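Local coordinates for protein beta-porphyranase A (Bacteroides plebeius, PDB 4AW7) that cleaves the sulfated red-algal polysaccharide porphyran at its beta-(1->4) galactosidic linkages, releasing mainly a sulfated disaccharide, at residues L67-W72 with P143-F148; P74-Y79 with A105-Y110; K187-G192 with N310-I315. All blocks are in the same frame, centred on the assembly; numbering follows the deposited sequence.

From the N terminus, the chain first runs through strand 66-71 (first half of interaction 1) and helix 74-82 (first half of interaction 2). The return at 105-110 closes a short loop, interaction 2, which lies wholly within the longer loop that interaction 1 closes when 143-148 comes back to 67-72. These two touch: N145 N bonds to E107 O, and K70 O to T106 N. Interaction 3 follows in series, joining 187-192 to 310-315 after 117 intervening residues. All three reach the same curled parallel sheet, the first two around the sugar-binding cleft, the third away from it, its centre about 12 Å from that of interaction 1.

Interaction 1: residues L67-W72 with P143-F148; sequences LGRKFW and PLNEPF. With GAL (beta-D-galactopyranose), chain D; GAL (beta-D-galactopyranose), chain B; GLA (alpha-D-galactopyranose), chain C; L6S (6-O-sulfo-alpha-L-galactopyranose), chain E.
The guanidinium of R69 grips the amide of N145: NH2 donates to OD1 at 2.8 Å, approaching from above the carbonyl plane, 42° out of it, and the two flat groups stand steeply to each other. N145 has its CG anti to the backbone N (chi1 -176°), which brings the amide up to R69 and F71. N145 ND2 lies 3.5 Å from CZ of F71, in the plane of the ring and at its edge, while N145 CB meets F71 CE2 at 3.6 Å. With OD1 held by R69, ND2 donates a nearly straight bond, 2.8 Å and 170°, to O2 of the chain D galactose, at the same place in the alpha form (chain C). An asparagine directly before the acid/base glutamate (E146, inferred proton donor) is a hallmark of clan GH-A glycosidases, and its bond to the sugar 2-hydroxyl fits that role. This end is buried and tight. Toward W72 the segments part, and K70 and W72, both partly exposed, serve the sugar chain instead. The indole lies flat against the chain B galactose, with C5 3.5 Å above the indole plane, over the ring centre, and NE1 donates to sulfate O3S of the chain E sugar at 2.9 Å. R69 is anchored further by salt bridges to E142 and to E272, the inferred nucleophile, and F71 stacks on H108. Strand 104-106 runs between strands 66-71 and 136-142, its T106 touching R69, F71 and N145, while A194 of strand 189-195 packs on R69 and N145 and helix 160-179 backs P143 and P147.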
loop_
_atom_site.group_PDB
_atom_site.type_symbol
_atom_site.label_atom_id
_atom_site.label_comp_id
_atom_site.label_asym_id
_atom_site.label_seq_id
_atom_site.Cartn_x
_atom_site.Cartn_y
_atom_site.Cartn_z
ATOM N N LEU A 67 -0.108 -5.174 14.422
ATOM C CA LEU A 67 -1.221 -4.207 14.402
ATOM C C LEU A 67 -0.785 -2.968 13.650
ATOM O O LEU A 67 0.402 -2.734 13.476
ATOM C CB LEU A 67 -1.583 -3.828 15.847
ATOM C CG LEU A 67 -1.796 -5.033 16.767
ATOM C CD1 LEU A 67 -1.991 -4.458 18.187
ATOM C CD2 LEU A 67 -2.946 -5.953 16.343
ATOM N N GLY A 68 -1.700 -2.136 13.169
ATOM C CA GLY A 68 -3.122 -2.301 13.220
ATOM C C GLY A 68 -3.765 -0.945 13.123
ATOM O O GLY A 68 -3.113 -0.002 12.736
ATOM N N ARG A 69 -5.048 -0.849 13.432
ATOM C CA ARG A 69 -5.796 0.402 13.251
ATOM C C ARG A 69 -6.996 0.399 14.180
ATOM O O ARG A 69 -7.599 -0.643 14.399
ATOM C CB ARG A 69 -6.217 0.585 11.764
ATOM C CG ARG A 69 -6.692 1.966 11.379
ATOM C CD ARG A 69 -6.321 2.271 9.980
ATOM N NE ARG A 69 -6.762 3.550 9.416
ATOM C CZ ARG A 69 -7.831 3.696 8.629
ATOM N NH1 ARG A 69 -8.721 2.726 8.492
ATOM N NH2 ARG A 69 -7.992 4.850 7.999
ATOM N N LYS A 70 -7.320 1.582 14.707
ATOM C CA LYS A 70 -8.410 1.747 15.635
ATOM C C LYS A 70 -9.064 3.098 15.423
ATOM O O LYS A 70 -8.366 4.089 15.303
ATOM C CB LYS A 70 -7.838 1.705 17.065
ATOM C CG LYS A 70 -8.776 1.998 18.142
ATOM C CD LYS A 70 -9.614 0.830 18.449
ATOM C CE LYS A 70 -10.143 0.880 19.898
ATOM N NZ LYS A 70 -11.037 -0.327 20.106
ATOM N N PHE A 71 -10.391 3.102 15.450
ATOM C CA PHE A 71 -11.177 4.336 15.399
ATOM C C PHE A 71 -11.384 4.882 16.803
ATOM O O PHE A 71 -12.418 4.668 17.444
ATOM C CB PHE A 71 -12.491 4.081 14.692
ATOM C CG PHE A 71 -12.351 3.985 13.200
ATOM C CD1 PHE A 71 -11.851 2.871 12.585
ATOM C CD2 PHE A 71 -12.635 5.085 12.416
ATOM C CE1 PHE A 71 -11.703 2.844 11.215
ATOM C CE2 PHE A 71 -12.515 5.044 11.041
ATOM C CZ PHE A 71 -12.039 3.943 10.450
ATOM N N TRP A 72 -10.359 5.513 17.319
ATOM C CA TRP A 72 -10.422 6.203 18.601
ATOM C C TRP A 72 -9.220 7.091 18.719
ATOM O O TRP A 72 -8.142 6.729 18.261
ATOM C CB TRP A 72 -10.434 5.213 19.759
ATOM C CG TRP A 72 -11.047 5.850 21.008
ATOM C CD1 TRP A 72 -10.396 6.347 22.091
ATOM C CD2 TRP A 72 -12.450 6.064 21.243
ATOM N NE1 TRP A 72 -11.315 6.818 23.004
ATOM C CE2 TRP A 72 -12.578 6.671 22.493
ATOM C CE3 TRP A 72 -13.604 5.782 20.509
ATOM C CZ2 TRP A 72 -13.829 6.996 23.037
ATOM C CZ3 TRP A 72 -14.843 6.095 21.040
ATOM C CH2 TRP A 72 -14.939 6.711 22.281
ATOM N N PRO A 143 -5.546 11.706 11.418
ATOM C CA PRO A 143 -6.651 12.421 12.063
ATOM C C PRO A 143 -8.095 12.137 11.655
ATOM O O PRO A 143 -8.945 12.087 12.505
ATOM C CB PRO A 143 -6.246 13.868 11.795
ATOM C CG PRO A 143 -4.773 13.876 11.978
ATOM C CD PRO A 143 -4.313 12.518 11.477
ATOM N N LEU A 144 -8.385 12.065 10.352
ATOM C CA LEU A 144 -9.746 11.806 9.885
ATOM C C LEU A 144 -9.765 10.768 8.784
ATOM O O LEU A 144 -9.097 10.946 7.767
ATOM C CB LEU A 144 -10.388 13.099 9.372
ATOM C CG LEU A 144 -10.520 14.287 10.313
ATOM C CD1 LEU A 144 -10.956 15.527 9.546
ATOM C CD2 LEU A 144 -11.572 13.956 11.433
ATOM N N ASN A 145 -10.539 9.733 8.973
ATOM C CA ASN A 145 -10.682 8.696 7.967
ATOM C C ASN A 145 -11.581 9.160 6.833
ATOM O O ASN A 145 -12.657 9.725 7.082
ATOM C CB ASN A 145 -11.308 7.480 8.607
ATOM C CG ASN A 145 -11.410 6.319 7.638
ATOM O OD1 ASN A 145 -10.402 5.918 7.030
ATOM N ND2 ASN A 145 -12.616 5.766 7.479
ATOM N N GLU A 146 -11.169 8.888 5.590
ATOM C CA GLU A 146 -11.930 9.209 4.368
ATOM C C GLU A 146 -12.739 10.508 4.473
ATOM O O GLU A 146 -13.953 10.543 4.296
ATOM C CB GLU A 146 -12.767 8.026 3.955
ATOM C CG GLU A 146 -11.881 6.795 3.753
ATOM C CD GLU A 146 -12.594 5.660 3.129
ATOM O OE1 GLU A 146 -13.832 5.687 3.036
ATOM O OE2 GLU A 146 -11.894 4.696 2.737
ATOM N N PRO A 147 -12.015 11.613 4.700
ATOM C CA PRO A 147 -12.742 12.824 5.055
ATOM C C PRO A 147 -13.500 13.466 3.911
ATOM O O PRO A 147 -14.617 13.937 4.122
ATOM C CB PRO A 147 -11.628 13.772 5.555
ATOM C CG PRO A 147 -10.358 13.275 4.877
ATOM C CD PRO A 147 -10.555 11.785 4.823
ATOM N N PHE A 148 -12.871 13.555 2.743
ATOM C CA PHE A 148 -13.435 14.382 1.686
ATOM C C PHE A 148 -14.726 13.801 1.110
ATOM O O PHE A 148 -15.608 14.558 0.692
ATOM C CB PHE A 148 -12.426 14.569 0.552
ATOM C CG PHE A 148 -11.126 15.260 0.913
ATOM C CD1 PHE A 148 -11.035 16.116 2.001
ATOM C CD2 PHE A 148 -9.995 15.048 0.175
ATOM C CE1 PHE A 148 -9.882 16.760 2.285
ATOM C CE2 PHE A 148 -8.816 15.661 0.460
ATOM C CZ PHE A 148 -8.739 16.534 1.518
HETATM C C1 GAL D . -13.212 2.528 3.628
HETATM C C2 GAL D . -13.670 2.665 5.093
HETATM C C3 GAL D . -13.923 1.305 5.718
HETATM C C4 GAL D . -14.727 0.405 4.815
HETATM C C5 GAL D . -14.041 0.314 3.442
HETATM C C6 GAL D . -14.685 -0.848 2.600
HETATM O O1 GAL D . -13.038 3.897 3.085
HETATM O O2 GAL D . -12.687 3.446 5.846
HETATM O O3 GAL D . -14.692 1.408 6.887
HETATM O O4 GAL D . -16.068 0.916 4.677
HETATM O O5 GAL D . -14.091 1.706 2.883
HETATM O O6 GAL D . -13.909 -2.099 2.866
HETATM C C1 GAL B . -14.833 2.200 22.168
HETATM C C2 GAL B . -15.828 2.308 23.312
HETATM C C3 GAL B . -15.455 3.502 24.168
HETATM C C4 GAL B . -13.985 3.399 24.589
HETATM C C5 GAL B . -13.079 3.200 23.363
HETATM C C6 GAL B . -11.603 3.025 23.713
HETATM O O2 GAL B . -17.103 2.505 22.757
HETATM O O3 GAL B . -16.311 3.525 25.295
HETATM O O4 GAL B . -13.834 2.323 25.496
HETATM O O5 GAL B . -13.502 2.064 22.605
HETATM O O6 GAL B . -10.817 2.926 22.549
HETATM C C1 GLA C . -13.212 2.528 3.628
HETATM C C2 GLA C . -13.670 2.665 5.093
HETATM C C3 GLA C . -13.923 1.305 5.718
HETATM C C4 GLA C . -14.727 0.405 4.815
HETATM C C5 GLA C . -14.041 0.314 3.442
HETATM C C6 GLA C . -14.685 -0.848 2.600
HETATM O O1 GLA C . -11.905 2.194 3.426
HETATM O O2 GLA C . -12.687 3.446 5.846
HETATM O O3 GLA C . -14.692 1.408 6.887
HETATM O O4 GLA C . -16.068 0.916 4.677
HETATM O O5 GLA C . -14.091 1.706 2.883
HETATM O O6 GLA C . -13.909 -2.099 2.866
HETATM O O1S L6S E . -12.039 7.712 28.079
HETATM O O2S L6S E . -13.118 8.443 26.008
HETATM O O3S L6S E . -11.224 6.855 25.924
HETATM C C1 L6S E . -16.894 4.805 25.577
HETATM C C2 L6S E . -18.068 4.614 26.569
HETATM C C3 L6S E . -17.569 4.043 27.896
HETATM C C4 L6S E . -16.455 4.958 28.454
HETATM C C5 L6S E . -15.317 5.095 27.412
HETATM C C6 L6S E . -14.254 6.062 27.869
HETATM O O2 L6S E . -19.049 3.708 26.039
HETATM O O3 L6S E . -18.634 3.974 28.841
HETATM O O4 L6S E . -17.020 6.259 28.771
HETATM O O5 L6S E . -15.812 5.583 26.097
HETATM O O6 L6S E . -13.251 6.126 26.861
HETATM S S1 L6S E . -12.421 7.310 26.694
#

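Interaction 2: residues P74-Y79 with A105-Y110. With L6S (6-O-sulfo-alpha-L-galactopyranose), chain E; GAL (beta-D-galactopyranose), chain F; L6S (6-O-sulfo-alpha-L-galactopyranose), chain G.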
loop_
_atom_site.group_PDB
_atom_site.type_symbol
_atom_site.label_atom_id
_atom_site.label_comp_id
_atom_site.label_asym_id
_atom_site.label_seq_id
_atom_site.Cartn_x
_atom_site.Cartn_y
_atom_site.Cartn_z
ATOM N N PRO A 74 -8.004 11.507 20.036
ATOM C CA PRO A 74 -8.269 12.665 20.918
ATOM C C PRO A 74 -9.681 13.192 20.817
ATOM O O PRO A 74 -10.194 13.765 21.802
ATOM C CB PRO A 74 -7.274 13.730 20.423
ATOM C CG PRO A 74 -6.230 12.964 19.641
ATOM C CD PRO A 74 -6.908 11.764 19.096
ATOM N N TYR A 75 -10.292 13.067 19.640
ATOM C CA TYR A 75 -11.572 13.735 19.371
ATOM C C TYR A 75 -12.736 12.888 19.851
ATOM O O TYR A 75 -13.698 13.418 20.442
ATOM C CB TYR A 75 -11.648 14.193 17.892
ATOM C CG TYR A 75 -10.476 15.047 17.586
ATOM C CD1 TYR A 75 -10.399 16.352 18.095
ATOM C CD2 TYR A 75 -9.378 14.565 16.900
ATOM C CE1 TYR A 75 -9.274 17.111 17.931
ATOM C CE2 TYR A 75 -8.251 15.330 16.720
ATOM C CZ TYR A 75 -8.181 16.610 17.270
ATOM O OH TYR A 75 -7.000 17.353 17.071
ATOM N N SER A 76 -12.625 11.568 19.711
ATOM C CA SER A 76 -13.606 10.656 20.287
ATOM C C SER A 76 -13.455 10.692 21.838
ATOM O O SER A 76 -14.457 10.791 22.564
ATOM C CB SER A 76 -13.530 9.244 19.622
ATOM O OG SER A 76 -12.207 8.834 19.395
ATOM N N TYR A 77 -12.223 10.722 22.347
ATOM C CA TYR A 77 -12.021 10.838 23.801
ATOM C C TYR A 77 -12.632 12.139 24.344
ATOM O O TYR A 77 -13.351 12.144 25.340
ATOM C CB TYR A 77 -10.527 10.798 24.096
ATOM C CG TYR A 77 -10.172 11.036 25.558
ATOM C CD1 TYR A 77 -10.032 12.335 26.044
ATOM C CD2 TYR A 77 -9.959 9.978 26.451
ATOM C CE1 TYR A 77 -9.721 12.586 27.369
ATOM C CE2 TYR A 77 -9.644 10.221 27.793
ATOM C CZ TYR A 77 -9.523 11.533 28.238
ATOM O OH TYR A 77 -9.193 11.818 29.552
ATOM N N ALA A 78 -12.353 13.258 23.677
ATOM C CA ALA A 78 -12.828 14.565 24.149
ATOM C C ALA A 78 -14.334 14.659 24.090
ATOM O O ALA A 78 -14.955 15.149 25.045
ATOM C CB ALA A 78 -12.194 15.731 23.397
ATOM N N TYR A 79 -14.940 14.232 22.993
ATOM C CA TYR A 79 -16.399 14.320 22.854
ATOM C C TYR A 79 -17.085 13.490 23.926
ATOM O O TYR A 79 -18.105 13.890 24.485
ATOM C CB TYR A 79 -16.864 13.958 21.436
ATOM C CG TYR A 79 -18.342 14.179 21.284
ATOM C CD1 TYR A 79 -18.848 15.420 20.852
ATOM C CD2 TYR A 79 -19.244 13.163 21.555
ATOM C CE1 TYR A 79 -20.234 15.626 20.757
ATOM C CE2 TYR A 79 -20.604 13.372 21.449
ATOM C CZ TYR A 79 -21.092 14.592 21.049
ATOM O OH TYR A 79 -22.457 14.768 20.980
ATOM N N ALA A 105 -3.979 5.199 14.877
ATOM C CA ALA A 105 -5.196 5.771 15.428
ATOM C C ALA A 105 -5.816 6.661 14.358
ATOM O O ALA A 105 -5.108 7.501 13.782
ATOM C CB ALA A 105 -4.881 6.588 16.692
ATOM N N THR A 106 -7.108 6.498 14.105
ATOM C CA THR A 106 -7.861 7.334 13.200
ATOM C C THR A 106 -9.192 7.700 13.823
ATOM O O THR A 106 -9.582 7.111 14.835
ATOM C CB THR A 106 -7.986 6.675 11.812
ATOM O OG1 THR A 106 -8.438 7.649 10.847
ATOM C CG2 THR A 106 -8.904 5.488 11.820
ATOM N N GLU A 107 -9.866 8.697 13.262
ATOM C CA GLU A 107 -11.169 9.110 13.740
ATOM C C GLU A 107 -12.174 9.116 12.604
ATOM O O GLU A 107 -11.857 9.502 11.478
ATOM C CB GLU A 107 -11.111 10.508 14.327
ATOM C CG GLU A 107 -10.216 10.628 15.547
ATOM C CD GLU A 107 -10.889 10.324 16.874
ATOM O OE1 GLU A 107 -11.835 9.497 16.920
ATOM O OE2 GLU A 107 -10.440 10.920 17.882
ATOM N N HIS A 108 -13.423 8.762 12.901
ATOM C CA HIS A 108 -14.497 8.963 11.943
ATOM C C HIS A 108 -14.660 10.461 11.695
ATOM O O HIS A 108 -14.578 11.258 12.637
ATOM C CB HIS A 108 -15.820 8.436 12.452
ATOM C CG HIS A 108 -15.881 6.958 12.648
ATOM N ND1 HIS A 108 -15.873 6.067 11.597
ATOM C CD2 HIS A 108 -15.992 6.218 13.775
ATOM C CE1 HIS A 108 -15.962 4.840 12.083
ATOM N NE2 HIS A 108 -16.046 4.906 13.403
ATOM N N PRO A 109 -14.986 10.861 10.464
ATOM C CA PRO A 109 -15.195 12.273 10.127
ATOM C C PRO A 109 -16.639 12.693 10.457
ATOM O O PRO A 109 -17.427 13.023 9.545
ATOM C CB PRO A 109 -14.908 12.285 8.622
ATOM C CG PRO A 109 -15.363 10.984 8.149
ATOM C CD PRO A 109 -14.980 10.020 9.248
ATOM N N TYR A 110 -16.970 12.552 11.732
ATOM C CA TYR A 110 -18.291 12.802 12.319
ATOM C C TYR A 110 -18.400 14.265 12.725
ATOM O O TYR A 110 -17.392 14.866 13.088
ATOM C CB TYR A 110 -18.483 11.954 13.616
ATOM C CG TYR A 110 -18.693 10.447 13.503
ATOM C CD1 TYR A 110 -19.088 9.845 12.313
ATOM C CD2 TYR A 110 -18.519 9.631 14.636
ATOM C CE1 TYR A 110 -19.274 8.440 12.238
ATOM C CE2 TYR A 110 -18.724 8.259 14.568
ATOM C CZ TYR A 110 -19.111 7.683 13.365
ATOM O OH TYR A 110 -19.291 6.318 13.281
HETATM O O1S L6S E . -12.039 7.712 28.079
HETATM O O2S L6S E . -13.118 8.443 26.008
HETATM O O3S L6S E . -11.224 6.855 25.924
HETATM C C1 L6S E . -16.894 4.805 25.577
HETATM C C2 L6S E . -18.068 4.614 26.569
HETATM C C3 L6S E . -17.569 4.043 27.896
HETATM C C4 L6S E . -16.455 4.958 28.454
HETATM C C5 L6S E . -15.317 5.095 27.412
HETATM C C6 L6S E . -14.254 6.062 27.869
HETATM O O2 L6S E . -19.049 3.708 26.039
HETATM O O3 L6S E . -18.634 3.974 28.841
HETATM O O4 L6S E . -17.020 6.259 28.771
HETATM O O5 L6S E . -15.812 5.583 26.097
HETATM O O6 L6S E . -13.251 6.126 26.861
HETATM S S1 L6S E . -12.421 7.310 26.694
HETATM C C1 GAL F . -15.743 0.624 12.591
HETATM C C2 GAL F . -14.843 0.883 13.783
HETATM C C3 GAL F . -15.659 0.547 15.030
HETATM C C4 GAL F . -16.928 1.409 15.102
HETATM C C5 GAL F . -17.671 1.202 13.787
HETATM C C6 GAL F . -18.930 2.036 13.721
HETATM O O2 GAL F . -13.625 0.136 13.723
HETATM O O3 GAL F . -14.806 0.785 16.129
HETATM O O4 GAL F . -16.600 2.796 15.265
HETATM O O5 GAL F . -16.824 1.527 12.679
HETATM O O6 GAL F . -19.562 1.817 12.486
HETATM O O1S L6S G . -12.035 -2.940 11.682
HETATM O O2S L6S G . -14.046 -4.345 11.531
HETATM O O3S L6S G . -13.963 -2.395 13.023
HETATM C C1 L6S G . -14.018 1.935 8.203
HETATM C C2 L6S G . -15.143 2.597 8.966
HETATM C C3 L6S G . -16.192 1.541 9.348
HETATM C C4 L6S G . -15.492 0.425 10.213
HETATM C C5 L6S G . -14.317 -0.138 9.405
HETATM C C6 L6S G . -13.400 -0.965 10.335
HETATM O O2 L6S G . -15.717 3.689 8.218
HETATM O O3 L6S G . -17.292 2.116 10.069
HETATM O O4 L6S G . -15.035 1.031 11.433
HETATM O O5 L6S G . -13.426 0.858 8.889
HETATM O O6 L6S G . -14.057 -2.186 10.636
HETATM S S1 L6S G . -13.470 -3.032 11.769
#
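The first turn of helix 74-82, which follows strand 66-71, is held by the carboxylate of E107, the residue just past strand 104-106. OE2 of E107 takes two backbone N-H groups from one face of its plane: Y75 N at 2.8 Å, coming nearly along the C-O axis with a bent angle of 134°, and S76 N at 2.9 Å, straighter and on the syn side. OE1 receives the hydroxyl of S76 through its syn lone pair, OG to OE1 being 2.6 Å; OG is also hydrogen-bonded to G73 N. E107 reaches the helix by bending at chi2 (-87°), which swings the carboxylate across the start of the turn. P74 N, without a hydrogen, lies 3.3 Å from OE2, and CB of Y75 packs against the same oxygen at 3.5 Å. The phenol of Y75 points elsewhere, its OH bonded to A123 O. Next to E107, H108 turns to the substrate: its NE2 is hydrogen-bonded to O4 of the chain F galactose at 2.9 Å, and the hydroxyl of Y110 sits over the centre of the imidazole. On the helix, Y77 CD2 lies 3.4 Å from sulfate O3S of the chain E sugar. With an alanine here instead of E107, the N-H groups of Y75 and S76 would probably lose their buried acceptor, and the serine hydroxyl, still bonded to G73 N, its own. Three donors from the first helical turn, two backbone N-H groups and a hydroxyl, converge on one buried carboxylate, which would be expected to favour its ionised form and pin the helix start beside the substrate-binding H108.

Interaction 3: residues K187-G192 with N310-I315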
loop_
_atom_site.group_PDB
_atom_site.type_symbol
_atom_site.label_atom_id
_atom_site.label_comp_id
_atom_site.label_asym_id
_atom_site.label_seq_id
_atom_site.Cartn_x
_atom_site.Cartn_y
_atom_site.Cartn_z
ATOM N N LYS A 187 8.443 10.475 18.030
ATOM C CA LYS A 187 7.757 9.282 18.524
ATOM C C LYS A 187 6.470 8.960 17.776
ATOM O O LYS A 187 6.208 7.809 17.437
ATOM C CB LYS A 187 7.420 9.404 20.016
ATOM C CG LYS A 187 8.602 9.169 20.852
ATOM C CD LYS A 187 8.266 9.076 22.280
ATOM C CE LYS A 187 9.542 8.693 22.999
ATOM N NZ LYS A 187 9.292 8.668 24.396
ATOM N N MET A 188 5.678 9.981 17.511
ATOM C CA MET A 188 4.432 9.826 16.754
ATOM C C MET A 188 4.607 10.374 15.385
ATOM O O MET A 188 5.141 11.451 15.212
ATOM C CB MET A 188 3.306 10.630 17.401
ATOM C CG MET A 188 2.964 10.145 18.751
ATOM S SD MET A 188 1.506 10.956 19.426
ATOM C CE MET A 188 0.336 10.534 18.128
ATOM N N LYS A 189 4.114 9.656 14.408
ATOM C CA LYS A 189 4.106 10.102 13.023
ATOM C C LYS A 189 2.689 10.446 12.623
ATOM O O LYS A 189 1.770 9.697 12.892
ATOM C CB LYS A 189 4.620 9.015 12.109
ATOM C CG LYS A 189 6.013 8.542 12.389
ATOM C CD LYS A 189 7.076 9.538 12.235
ATOM C CE LYS A 189 8.358 9.082 12.996
ATOM N NZ LYS A 189 8.657 7.663 12.750
ATOM N N VAL A 190 2.532 11.610 11.989
ATOM C CA VAL A 190 1.233 12.075 11.548
ATOM C C VAL A 190 1.098 11.838 10.046
ATOM O O VAL A 190 1.979 12.199 9.294
ATOM C CB VAL A 190 0.990 13.560 11.941
ATOM C CG1 VAL A 190 -0.410 13.957 11.545
ATOM C CG2 VAL A 190 1.221 13.769 13.435
ATOM N N ILE A 191 0.021 11.169 9.643
ATOM C CA ILE A 191 -0.195 10.778 8.256
ATOM C C ILE A 191 -1.570 11.236 7.804
ATOM O O ILE A 191 -2.492 11.336 8.627
ATOM C CB ILE A 191 0.017 9.264 8.069
ATOM C CG1 ILE A 191 -0.902 8.462 8.984
ATOM C CG2 ILE A 191 1.479 8.889 8.285
ATOM C CD1 ILE A 191 -0.980 6.949 8.686
ATOM N N GLY A 192 -1.722 11.479 6.517
ATOM C CA GLY A 192 -3.034 11.827 5.981
ATOM C C GLY A 192 -3.059 11.727 4.490
ATOM O O GLY A 192 -2.012 11.623 3.851
ATOM N N ASN A 310 10.063 3.293 1.242
ATOM C CA ASN A 310 9.211 4.479 1.334
ATOM C C ASN A 310 7.819 4.180 1.886
ATOM O O ASN A 310 6.848 4.846 1.525
ATOM C CB ASN A 310 9.095 5.193 -0.012
ATOM C CG ASN A 310 8.659 6.641 0.161
ATOM O OD1 ASN A 310 9.110 7.326 1.080
ATOM N ND2 ASN A 310 7.687 7.100 -0.677
ATOM N N LEU A 311 7.727 3.202 2.779
ATOM C CA LEU A 311 6.436 2.741 3.310
ATOM C C LEU A 311 6.535 2.664 4.823
ATOM O O LEU A 311 7.310 1.891 5.370
ATOM C CB LEU A 311 6.081 1.382 2.725
ATOM C CG LEU A 311 4.713 0.811 3.184
ATOM C CD1 LEU A 311 3.529 1.551 2.553
ATOM C CD2 LEU A 311 4.653 -0.683 2.848
ATOM N N PHE A 312 5.714 3.454 5.517
ATOM C CA PHE A 312 5.635 3.302 6.955
ATOM C C PHE A 312 4.993 1.982 7.405
ATOM O O PHE A 312 5.486 1.280 8.306
ATOM C CB PHE A 312 4.798 4.424 7.602
ATOM C CG PHE A 312 5.482 5.761 7.763
ATOM C CD1 PHE A 312 6.775 5.894 8.166
ATOM C CD2 PHE A 312 4.752 6.925 7.587
ATOM C CE1 PHE A 312 7.350 7.143 8.376
ATOM C CE2 PHE A 312 5.315 8.173 7.794
ATOM C CZ PHE A 312 6.601 8.277 8.195
ATOM N N ILE A 313 3.866 1.671 6.783
ATOM C CA ILE A 313 3.002 0.575 7.209
ATOM C C ILE A 313 1.945 0.372 6.135
ATOM O O ILE A 313 1.561 1.333 5.468
ATOM C CB ILE A 313 2.379 0.856 8.598
ATOM C CG1 ILE A 313 1.742 -0.393 9.213
ATOM C CG2 ILE A 313 1.409 2.039 8.550
ATOM C CD1 ILE A 313 1.424 -0.292 10.727
ATOM N N SER A 314 1.412 -0.835 6.067
ATOM C CA SER A 314 0.246 -1.173 5.272
ATOM C C SER A 314 -0.609 -2.126 6.095
ATOM O O SER A 314 -0.083 -2.901 6.908
ATOM C CB SER A 314 0.580 -1.730 3.897
ATOM O OG SER A 314 1.192 -3.002 3.939
ATOM N N ILE A 315 -1.912 -2.075 5.894
ATOM C CA ILE A 315 -2.877 -2.826 6.703
ATOM C C ILE A 315 -3.890 -3.522 5.806
ATOM O O ILE A 315 -4.786 -2.894 5.244
ATOM C CB ILE A 315 -3.666 -1.901 7.658
ATOM C CG1 ILE A 315 -2.776 -0.959 8.504
ATOM C CG2 ILE A 315 -4.613 -2.741 8.564
ATOM C CD1 ILE A 315 -1.966 -1.593 9.566
#
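K189 is the first residue to reach F312: its aliphatic CG lies 4.2 Å from CZ of the ring. The lysine chain is folded near its base, chi1 -59° and chi2 -63°, which lays CG, not the ammonium, against the phenylalanine. V190 points away from F312, and its backbone N is bonded instead to D224 OD2. I191, two residues on from K189 and on the same face of the strand, brings its CG2 methyl alongside the ring, 3.9 Å from both CD2 and CE2. Here the isoleucine and phenylalanine side chains run antiparallel, side by side. The contact is thus purely apolar, one aromatic ring resting against two side chains of a strand, with no hydrogen bond between the segments. F312 sits where the chain turns a corner in strand 311-316, and its ring also meets that of F140 from strand 136-142. In the (beta/alpha)8-type barrel of clan GH-A enzymes, strand 189-195 runs parallel between 136-142 and 225-233, while 311-316 pairs with 268-276; F312 therefore bridges strands that are not neighbours, at the N-terminal end of the barrel, where A269 of strand 268-276 also touches I191.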